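PDB 5LND: fimbrial protein MyfA from Yersinia enterocolitica, which is the major subunit of the Myf fimbriae, assembling with its own copies into protease-resistant surface fibres that are a probable virulence factor of pathogenic serotypes. Local coordinates for residues F87-A90 with G91-V94. Residues are numbered along the deposited sequence; the frame is centred on the assembly and turned at random.
Sequences FLAA and GDEV
A89 and D92 face each other across a tight turn of the chain, joined by a weak hydrogen bond from D92 N to A89 O at 3.4 Å, with an angle of 159° at the hydrogen. The same carbonyl oxygen also lies against the base of the aspartate, 3.4 Å from D92 CB, so backbone and side chain of D92 meet A89 together. CG of D92 sits opposite its own carbonyl carbon (chi1 -85°), which swings the carboxylate back over A89 and brings OD1 to 3.7 Å from the A89 methyl, CB. The other carboxylate oxygen works through water: D92 OD2 accepts a hydrogen bond at 2.8 Å from a water molecule, which in turn accepts one from A89 N at 2.7 Å. Two links, a weak direct one and one through water, thus join the peptide groups on either side of A89 to D92. G91, which has no side chain, takes the positive phi (99°) of the bend, with the A90 carbonyl close beside it. On the buried side of the turn, L88 and V94 bring their branches together more loosely, CD1 against CG2 at 4.3 Å, and L88 also packs on L18 and L61. The solvent side is that of exposed A90, whose methyl is directed off the bend. E93 points away from the turn, and its OE1 accepts a hydrogen bond from N of G78 of the second subunit. D21 OD1 accepts a hydrogen bond from A90 N, and K17 NZ donates one to G91 O. The arrangement is a type II beta turn with glycine at its third position, carrying the chain from strand 81-88 into the short strand 93-94, which pairs with 16-17 in this Ig-like beta sandwich of a fimbrial subunit.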
ATOM      1  N   PHE B  87       7.296  -2.808  16.124  1.00 19.69           N
ATOM      2  CA  PHE B  87       6.022  -3.499  16.111  1.00 19.74           C
ATOM      3  C   PHE B  87       5.004  -2.775  15.239  1.00 21.03           C
ATOM      4  O   PHE B  87       5.178  -1.601  14.910  1.00 18.34           O
ATOM      5  CB  PHE B  87       5.492  -3.647  17.535  1.00 20.64           C
ATOM      6  CG  PHE B  87       5.189  -2.341  18.202  1.00 21.37           C
ATOM      7  CD1 PHE B  87       3.962  -1.726  18.026  1.00 18.79           C
ATOM      8  CD2 PHE B  87       6.134  -1.725  19.006  1.00 22.96           C
ATOM      9  CE1 PHE B  87       3.689  -0.528  18.626  1.00 20.81           C
ATOM     10  CE2 PHE B  87       5.866  -0.518  19.614  1.00 22.06           C
ATOM     11  CZ  PHE B  87       4.638   0.081  19.422  1.00 21.20           C
ATOM     12  N   LEU B  88       3.946  -3.488  14.862  1.00 20.59           N
ATOM     13  CA  LEU B  88       2.826  -2.896  14.149  1.00 19.74           C
ATOM     14  C   LEU B  88       1.780  -2.505  15.185  1.00 20.96           C
ATOM     15  O   LEU B  88       1.588  -3.215  16.163  1.00 20.75           O
ATOM     16  CB  LEU B  88       2.253  -3.898  13.163  1.00 19.74           C
ATOM     17  CG  LEU B  88       3.258  -4.545  12.224  1.00 16.95           C
ATOM     18  CD1 LEU B  88       2.544  -5.423  11.221  1.00 18.84           C
ATOM     19  CD2 LEU B  88       4.090  -3.482  11.529  1.00 18.51           C
ATOM     20  N   ALA B  89       1.113  -1.374  14.990  1.00 21.08           N
ATOM     21  CA  ALA B  89       0.147  -0.922  15.981  1.00 22.71           C
ATOM     22  C   ALA B  89      -1.111  -1.789  15.979  1.00 26.38           C
ATOM     23  O   ALA B  89      -1.523  -2.323  14.948  1.00 25.49           O
ATOM     24  CB  ALA B  89      -0.199   0.540  15.775  1.00 21.78           C
ATOM     25  N   ALA B  90      -1.711  -1.931  17.153  1.00 25.37           N
ATOM     26  CA  ALA B  90      -3.002  -2.588  17.280  1.00 25.05           C
ATOM     27  C   ALA B  90      -4.047  -1.819  16.487  1.00 26.81           C
ATOM     28  O   ALA B  90      -4.107  -0.595  16.570  1.00 26.64           O
ATOM     29  CB  ALA B  90      -3.403  -2.639  18.724  1.00 26.63           C
ATOM     30  N   GLY B  91      -4.881  -2.534  15.737  1.00 26.15           N
ATOM     31  CA  GLY B  91      -5.948  -1.902  14.981  1.00 25.99           C
ATOM     32  C   GLY B  91      -5.615  -1.683  13.517  1.00 28.87           C
ATOM     33  O   GLY B  91      -6.496  -1.339  12.716  1.00 29.27           O
ATOM     34  N   ASP B  92      -4.342  -1.865  13.174  1.00 28.36           N
ATOM     35  CA  ASP B  92      -3.899  -1.762  11.790  1.00 27.28           C
ATOM     36  C   ASP B  92      -4.434  -2.914  10.943  1.00 26.43           C
ATOM     37  O   ASP B  92      -4.298  -4.080  11.308  1.00 26.22           O
ATOM     38  CB  ASP B  92      -2.367  -1.712  11.714  1.00 29.30           C
ATOM     39  CG  ASP B  92      -1.810  -0.305  11.887  1.00 32.10           C
ATOM     40  OD1 ASP B  92      -2.356   0.458  12.710  1.00 31.03           O
ATOM     41  OD2 ASP B  92      -0.826   0.031  11.188  1.00 30.08           O
ATOM     42  N   GLU B  93      -5.052  -2.570   9.817  1.00 25.84           N
ATOM     43  CA  GLU B  93      -5.548  -3.564   8.884  1.00 22.79           C
ATOM     44  C   GLU B  93      -4.443  -3.890   7.909  1.00 22.17           C
ATOM     45  O   GLU B  93      -4.095  -3.073   7.066  1.00 24.78           O
ATOM     46  CB  GLU B  93      -6.777  -3.044   8.155  1.00 21.92           C
ATOM     47  CG  GLU B  93      -7.927  -2.737   9.102  1.00 27.46           C
ATOM     48  CD  GLU B  93      -9.281  -2.939   8.453  1.00 34.92           C
ATOM     49  OE1 GLU B  93      -9.311  -3.167   7.220  1.00 32.82           O
ATOM     50  OE2 GLU B  93     -10.304  -2.872   9.176  1.00 34.12           O
ATOM     51  N   VAL B  94      -3.878  -5.084   8.044  1.00 22.72           N
ATOM     52  CA  VAL B  94      -2.687  -5.464   7.300  1.00 20.37           C
ATOM     53  C   VAL B  94      -2.981  -6.560   6.299  1.00 19.79           C
ATOM     54  O   VAL B  94      -3.592  -7.565   6.630  1.00 23.84           O
ATOM     55  CB  VAL B  94      -1.595  -5.955   8.239  1.00 21.43           C
ATOM     56  CG1 VAL B  94      -0.390  -6.374   7.446  1.00 22.92           C
ATOM     57  CG2 VAL B  94      -1.215  -4.862   9.222  1.00 23.32           C
TER
HETATM   58  O   HOH W   1       1.561  -0.125  12.618  1.00 22.02           O